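PDB 5HFI: uncharacterized protein, cytosolic disulfide reductase DsbM from Pseudomonas aeruginosa PAO1, which probably reduces disulfide bonds in the cytosol as a DsbA-like member of the thioredoxin superfamily, and is captured here with glutathione bound. Local coordinates for residues D94-T99 against E159-H164; H10-P15 against R170-L175. One frame throughout, in Å; residues are numbered along the deposited sequence.

Interaction 1 (D94-T99 against E159-H164); sequences DSAPPT and EPLRAH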
loop_
_atom_site.group_PDB
_atom_site.type_symbol
_atom_site.label_atom_id
_atom_site.label_comp_id
_atom_site.label_asym_id
_atom_site.label_seq_id
_atom_site.Cartn_x
_atom_site.Cartn_y
_atom_site.Cartn_z
ATOM N N ASP A 94 -8.540 7.999 5.883
ATOM C CA ASP A 94 -9.377 7.747 4.718
ATOM C C ASP A 94 -8.521 7.044 3.677
ATOM O O ASP A 94 -7.539 7.616 3.194
ATOM C CB ASP A 94 -9.937 9.065 4.168
ATOM C CG ASP A 94 -10.999 8.862 3.095
ATOM O OD1 ASP A 94 -11.668 9.861 2.730
ATOM O OD2 ASP A 94 -11.159 7.718 2.610
ATOM N N SER A 95 -8.892 5.810 3.328
ATOM C CA SER A 95 -8.083 5.032 2.394
ATOM C C SER A 95 -8.268 5.469 0.947
ATOM O O SER A 95 -7.453 5.102 0.093
ATOM C CB SER A 95 -8.417 3.546 2.524
ATOM O OG SER A 95 -8.030 3.042 3.791
ATOM N N ALA A 96 -9.319 6.243 0.653
ATOM C CA ALA A 96 -9.622 6.547 -0.746
ATOM C C ALA A 96 -8.614 7.504 -1.366
ATOM O O ALA A 96 -8.089 7.188 -2.451
ATOM C CB ALA A 96 -11.059 7.064 -0.873
ATOM N N PRO A 97 -8.292 8.655 -0.778
ATOM C CA PRO A 97 -7.356 9.583 -1.437
ATOM C C PRO A 97 -5.989 8.960 -1.685
ATOM O O PRO A 97 -5.472 9.075 -2.806
ATOM C CB PRO A 97 -7.287 10.778 -0.472
ATOM C CG PRO A 97 -8.603 10.735 0.244
ATOM C CD PRO A 97 -8.898 9.274 0.421
ATOM N N PRO A 98 -5.357 8.295 -0.702
ATOM C CA PRO A 98 -4.052 7.686 -1.012
ATOM C C PRO A 98 -4.136 6.608 -2.074
ATOM O O PRO A 98 -3.191 6.445 -2.855
ATOM C CB PRO A 98 -3.587 7.105 0.332
ATOM C CG PRO A 98 -4.760 7.102 1.197
ATOM C CD PRO A 98 -5.646 8.204 0.740
ATOM N N THR A 99 -5.228 5.842 -2.116
ATOM C CA THR A 99 -5.356 4.846 -3.175
ATOM C C THR A 99 -5.476 5.515 -4.540
ATOM O O THR A 99 -4.861 5.064 -5.513
ATOM C CB THR A 99 -6.549 3.928 -2.913
ATOM O OG1 THR A 99 -6.405 3.314 -1.625
ATOM C CG2 THR A 99 -6.619 2.835 -3.974
ATOM N N GLU A 159 -14.828 8.014 -10.541
ATOM C CA GLU A 159 -15.329 6.706 -10.945
ATOM C C GLU A 159 -14.227 5.667 -11.152
ATOM O O GLU A 159 -14.494 4.478 -10.908
ATOM C CB GLU A 159 -16.184 6.889 -12.205
ATOM C CG GLU A 159 -17.608 7.349 -11.907
ATOM C CD GLU A 159 -18.420 6.345 -11.112
ATOM O OE1 GLU A 159 -18.371 5.140 -11.436
ATOM O OE2 GLU A 159 -19.091 6.760 -10.148
ATOM N N PRO A 160 -13.005 6.017 -11.594
ATOM C CA PRO A 160 -11.930 5.004 -11.602
ATOM C C PRO A 160 -11.669 4.372 -10.245
ATOM O O PRO A 160 -11.445 3.159 -10.166
ATOM C CB PRO A 160 -10.713 5.798 -12.097
ATOM C CG PRO A 160 -11.292 6.865 -12.943
ATOM C CD PRO A 160 -12.587 7.247 -12.296
ATOM N N LEU A 161 -11.684 5.162 -9.168
ATOM C CA LEU A 161 -11.385 4.611 -7.849
ATOM C C LEU A 161 -12.470 3.646 -7.382
ATOM O O LEU A 161 -12.165 2.580 -6.836
ATOM C CB LEU A 161 -11.209 5.740 -6.838
ATOM C CG LEU A 161 -10.865 5.304 -5.414
ATOM C CD1 LEU A 161 -9.552 4.532 -5.388
ATOM C CD2 LEU A 161 -10.791 6.515 -4.499
ATOM N N ARG A 162 -13.706 4.017 -7.623
ATOM C CA ARG A 162 -14.836 3.209 -7.256
ATOM C C ARG A 162 -14.780 1.865 -7.953
ATOM O O ARG A 162 -14.916 0.886 -7.347
ATOM C CB ARG A 162 -16.167 3.879 -7.614
ATOM C CG ARG A 162 -17.333 2.940 -7.561
ATOM C CD ARG A 162 -18.319 3.117 -8.722
ATOM N NE ARG A 162 -17.952 2.535 -10.013
ATOM C CZ ARG A 162 -18.043 1.242 -10.329
ATOM N NH1 ARG A 162 -17.709 0.831 -11.522
ATOM N NH2 ARG A 162 -18.436 0.341 -9.442
ATOM N N ALA A 163 -14.531 1.879 -9.221
ATOM C CA ALA A 163 -14.410 0.663 -10.020
ATOM C C ALA A 163 -13.207 -0.172 -9.595
ATOM O O ALA A 163 -13.265 -1.407 -9.632
ATOM C CB ALA A 163 -14.308 1.018 -11.503
ATOM N N HIS A 164 -12.111 0.482 -9.200
ATOM C CA HIS A 164 -10.941 -0.239 -8.711
ATOM C C HIS A 164 -11.243 -0.955 -7.400
ATOM O O HIS A 164 -10.873 -2.123 -7.224
ATOM C CB HIS A 164 -9.771 0.733 -8.535
ATOM C CG HIS A 164 -8.479 0.073 -8.158
ATOM N ND1 HIS A 164 -7.723 -0.649 -9.057
ATOM C CD2 HIS A 164 -7.801 0.042 -6.986
ATOM C CE1 HIS A 164 -6.638 -1.103 -8.453
ATOM N NE2 HIS A 164 -6.662 -0.698 -7.196
#
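L161 drives the forked end of its side chain between A96 and T99, one methyl for each. CD2 packs on A96 CB at 3.7 Å and lies against the carbonyl, 3.5 Å from A96 O, while CD1 meets T99 CG2 at 3.7 Å. T99 can offer that methyl because CG2 stands anti to the backbone N and OG1 turns back (chi1 -57°) to bond S95 O at 2.7 Å. S95 O is gripped twice, by T99 OG1 and T99 N from opposite faces of its plane. A small alanine lets the leucine come close, and threonine suits this buried position in an early helical turn, one branch being apolar and the other a hydroxyl that S95 O satisfies. Just before the helix, D94 OD2 takes a capping bond from A96 N. The contact joins helices 96-109 and 159-174, within the run of helices between strands 37-42 and 182-186 that forms the helical insertion of a DsbA-like thioredoxin fold. Packing is looser at H164, whose CD2 stays 4.3 Å from T99 CG2; its NE2 accepts from G42 N. Exposed E159 and R162, away from 94-99, suit solvent, their charged chains pairing (R162 NE to E159 OE1, 3.0 Å).

Interaction 2 (H10-P15 against R170-L175); sequences HYLYDP and RLMNRL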
loop_
_atom_site.group_PDB
_atom_site.type_symbol
_atom_site.label_atom_id
_atom_site.label_comp_id
_atom_site.label_asym_id
_atom_site.label_seq_id
_atom_site.Cartn_x
_atom_site.Cartn_y
_atom_site.Cartn_z
ATOM N N HIS A 10 -0.171 -10.630 -7.861
ATOM C CA HIS A 10 -1.210 -9.690 -7.477
ATOM C C HIS A 10 -1.046 -9.335 -6.007
ATOM O O HIS A 10 -0.883 -10.223 -5.164
ATOM C CB HIS A 10 -2.596 -10.281 -7.734
ATOM C CG HIS A 10 -2.855 -10.607 -9.174
ATOM N ND1 HIS A 10 -3.451 -9.716 -10.042
ATOM C CD2 HIS A 10 -2.608 -11.725 -9.898
ATOM C CE1 HIS A 10 -3.554 -10.268 -11.238
ATOM N NE2 HIS A 10 -3.051 -11.487 -11.177
ATOM N N TYR A 11 -1.081 -8.039 -5.704
ATOM C CA TYR A 11 -0.902 -7.540 -4.343
ATOM C C TYR A 11 -2.155 -6.775 -3.938
ATOM O O TYR A 11 -2.425 -5.691 -4.467
ATOM C CB TYR A 11 0.343 -6.657 -4.242
ATOM C CG TYR A 11 0.584 -6.064 -2.867
ATOM C CD1 TYR A 11 1.107 -4.786 -2.725
ATOM C CD2 TYR A 11 0.290 -6.782 -1.713
ATOM C CE1 TYR A 11 1.335 -4.237 -1.476
ATOM C CE2 TYR A 11 0.514 -6.238 -0.456
ATOM C CZ TYR A 11 1.035 -4.964 -0.347
ATOM O OH TYR A 11 1.261 -4.413 0.892
ATOM N N LEU A 12 -2.921 -7.347 -3.012
ATOM C CA LEU A 12 -4.067 -6.676 -2.409
ATOM C C LEU A 12 -3.596 -5.942 -1.160
ATOM O O LEU A 12 -3.101 -6.568 -0.216
ATOM C CB LEU A 12 -5.162 -7.683 -2.065
ATOM C CG LEU A 12 -6.030 -8.181 -3.220
ATOM C CD1 LEU A 12 -6.590 -9.560 -2.912
ATOM C CD2 LEU A 12 -7.157 -7.192 -3.484
ATOM N N TYR A 13 -3.763 -4.621 -1.149
ATOM C CA TYR A 13 -3.176 -3.773 -0.126
ATOM C C TYR A 13 -4.187 -2.726 0.319
ATOM O O TYR A 13 -5.240 -2.537 -0.297
ATOM C CB TYR A 13 -1.919 -3.065 -0.645
ATOM C CG TYR A 13 -2.260 -1.962 -1.624
ATOM C CD1 TYR A 13 -2.362 -0.639 -1.204
ATOM C CD2 TYR A 13 -2.510 -2.243 -2.960
ATOM C CE1 TYR A 13 -2.695 0.366 -2.082
ATOM C CE2 TYR A 13 -2.837 -1.240 -3.851
ATOM C CZ TYR A 13 -2.929 0.064 -3.404
ATOM O OH TYR A 13 -3.257 1.068 -4.280
ATOM N N ASP A 14 -3.835 -2.023 1.397
ATOM C CA ASP A 14 -4.476 -0.766 1.726
ATOM C C ASP A 14 -3.414 0.150 2.312
ATOM O O ASP A 14 -2.634 -0.292 3.176
ATOM C CB ASP A 14 -5.627 -0.908 2.712
ATOM C CG ASP A 14 -6.399 0.375 2.875
ATOM O OD1 ASP A 14 -6.043 1.176 3.768
ATOM O OD2 ASP A 14 -7.336 0.595 2.077
ATOM N N PRO A 15 -3.352 1.408 1.881
ATOM C CA PRO A 15 -2.279 2.295 2.358
ATOM C C PRO A 15 -2.285 2.535 3.860
ATOM O O PRO A 15 -1.232 2.865 4.417
ATOM C CB PRO A 15 -2.517 3.602 1.584
ATOM C CG PRO A 15 -3.441 3.247 0.466
ATOM C CD PRO A 15 -4.255 2.087 0.936
ATOM N N ARG A 170 -13.975 -7.965 -5.258
ATOM C CA ARG A 170 -14.420 -9.200 -5.891
ATOM C C ARG A 170 -13.285 -10.208 -5.992
ATOM O O ARG A 170 -13.515 -11.413 -5.844
ATOM C CB ARG A 170 -15.008 -8.901 -7.265
ATOM C CG ARG A 170 -16.306 -8.138 -7.190
ATOM C CD ARG A 170 -16.858 -7.864 -8.567
ATOM N NE ARG A 170 -18.160 -7.233 -8.454
ATOM C CZ ARG A 170 -19.012 -7.131 -9.463
ATOM N NH1 ARG A 170 -18.680 -7.625 -10.650
ATOM N NH2 ARG A 170 -20.191 -6.540 -9.295
ATOM N N LEU A 171 -12.061 -9.735 -6.234
ATOM C CA LEU A 171 -10.904 -10.620 -6.190
ATOM C C LEU A 171 -10.708 -11.188 -4.788
ATOM O O LEU A 171 -10.507 -12.396 -4.620
ATOM C CB LEU A 171 -9.657 -9.869 -6.656
ATOM C CG LEU A 171 -8.354 -10.669 -6.657
ATOM C CD1 LEU A 171 -8.474 -11.879 -7.571
ATOM C CD2 LEU A 171 -7.194 -9.784 -7.081
ATOM N N MET A 172 -10.774 -10.329 -3.765
ATOM C CA MET A 172 -10.685 -10.808 -2.387
ATOM C C MET A 172 -11.757 -11.846 -2.097
ATOM O O MET A 172 -11.496 -12.849 -1.422
ATOM C CB MET A 172 -10.829 -9.648 -1.405
ATOM C CG MET A 172 -9.888 -8.497 -1.623
ATOM S SD MET A 172 -9.620 -7.600 -0.092
ATOM C CE MET A 172 -9.178 -8.946 1.009
ATOM N N ASN A 173 -12.975 -11.611 -2.591
ATOM C CA ASN A 173 -14.081 -12.529 -2.339
ATOM C C ASN A 173 -13.825 -13.888 -2.980
ATOM O O ASN A 173 -14.000 -14.929 -2.338
ATOM C CB ASN A 173 -15.386 -11.921 -2.858
ATOM C CG ASN A 173 -16.592 -12.791 -2.568
ATOM O OD1 ASN A 173 -16.936 -13.677 -3.350
ATOM N ND2 ASN A 173 -17.251 -12.531 -1.447
ATOM N N ARG A 174 -13.406 -13.898 -4.250
ATOM C CA ARG A 174 -13.173 -15.166 -4.939
ATOM C C ARG A 174 -12.034 -15.954 -4.306
ATOM O O ARG A 174 -12.010 -17.187 -4.396
ATOM C CB ARG A 174 -12.881 -14.923 -6.422
ATOM C CG ARG A 174 -14.067 -14.424 -7.228
ATOM C CD ARG A 174 -13.763 -14.425 -8.717
ATOM N NE ARG A 174 -12.707 -13.474 -9.044
ATOM C CZ ARG A 174 -12.926 -12.225 -9.451
ATOM N NH1 ARG A 174 -14.168 -11.776 -9.586
ATOM N NH2 ARG A 174 -11.900 -11.425 -9.722
ATOM N N LEU A 175 -11.084 -15.269 -3.674
ATOM C CA LEU A 175 -9.952 -15.927 -3.034
ATOM C C LEU A 175 -10.220 -16.282 -1.580
ATOM O O LEU A 175 -9.356 -16.890 -0.937
ATOM C CB LEU A 175 -8.707 -15.037 -3.121
ATOM C CG LEU A 175 -8.256 -14.668 -4.537
ATOM C CD1 LEU A 175 -7.063 -13.724 -4.505
ATOM C CD2 LEU A 175 -7.937 -15.923 -5.342
#
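Two residues along from L12, which packs on M172, the carboxylate oxygen D14 OD1 is gripped by two groups, L16 N and S95 OG; the other oxygen, D14 OD2, takes M45 N, so the buried acid is well satisfied and probably helps hold the loop that follows the strand. The contact itself is wholly apolar. L12 straddles the M172 chain: CD2 lies 3.6 Å and CD1 3.7 Å from M172 CG, the two side chains meeting at a slant. L12 CG lies beside its own backbone N (chi1 -78°), and both methyls face the helix. CD1 then extends more loosely to L171 CD2 at 4.2 Å and to L175 CD1 at 4.5 Å. The branched L12 and L171 fill the buried part of the seam, with L175 at its less buried margin, whereas the unbranched, flexible methionine can bend at its thioether (chi3 51°) and also touch A177 and F180, the latter a glutathione-binding residue. Strand 8-13 runs inside the sheet, between parallel 37-42 and antiparallel 182-186, and H10, earlier in the strand, has both ring nitrogens engaged by these neighbours, ND1 with H41 NE2 and NE2 with E186 OE1. Helix 159-174 covers the face carrying L12, with L171 also resting on H41, while Y11 and Y13 point away from that helix and touch C20 of helix 18-22.

How the interactions relate
Helix 159-174 serves both contacts, its beginning in interaction 1 and its last turns in interaction 2. Interaction 1 is helix against helix and only partly buried: L161 and T99 are interior, A96 and H164 partly exposed, and a backbone carbonyl oxygen is among the touching atoms. Interaction 2, strand against helix, is buried, all its touching atoms are apolar, and M172 brings it closer to the glutathione. Their centres are about 14 Å apart, yet the segments 94-99 and 10-15 also touch directly: T99 CG2 packs 3.8 Å from Y13 OH, and P98 CB lies 3.9 Å from P15 CG. The start of helix 96-109 thereby packs both on helix 159-174 and on the last strand residue and the loop beyond it.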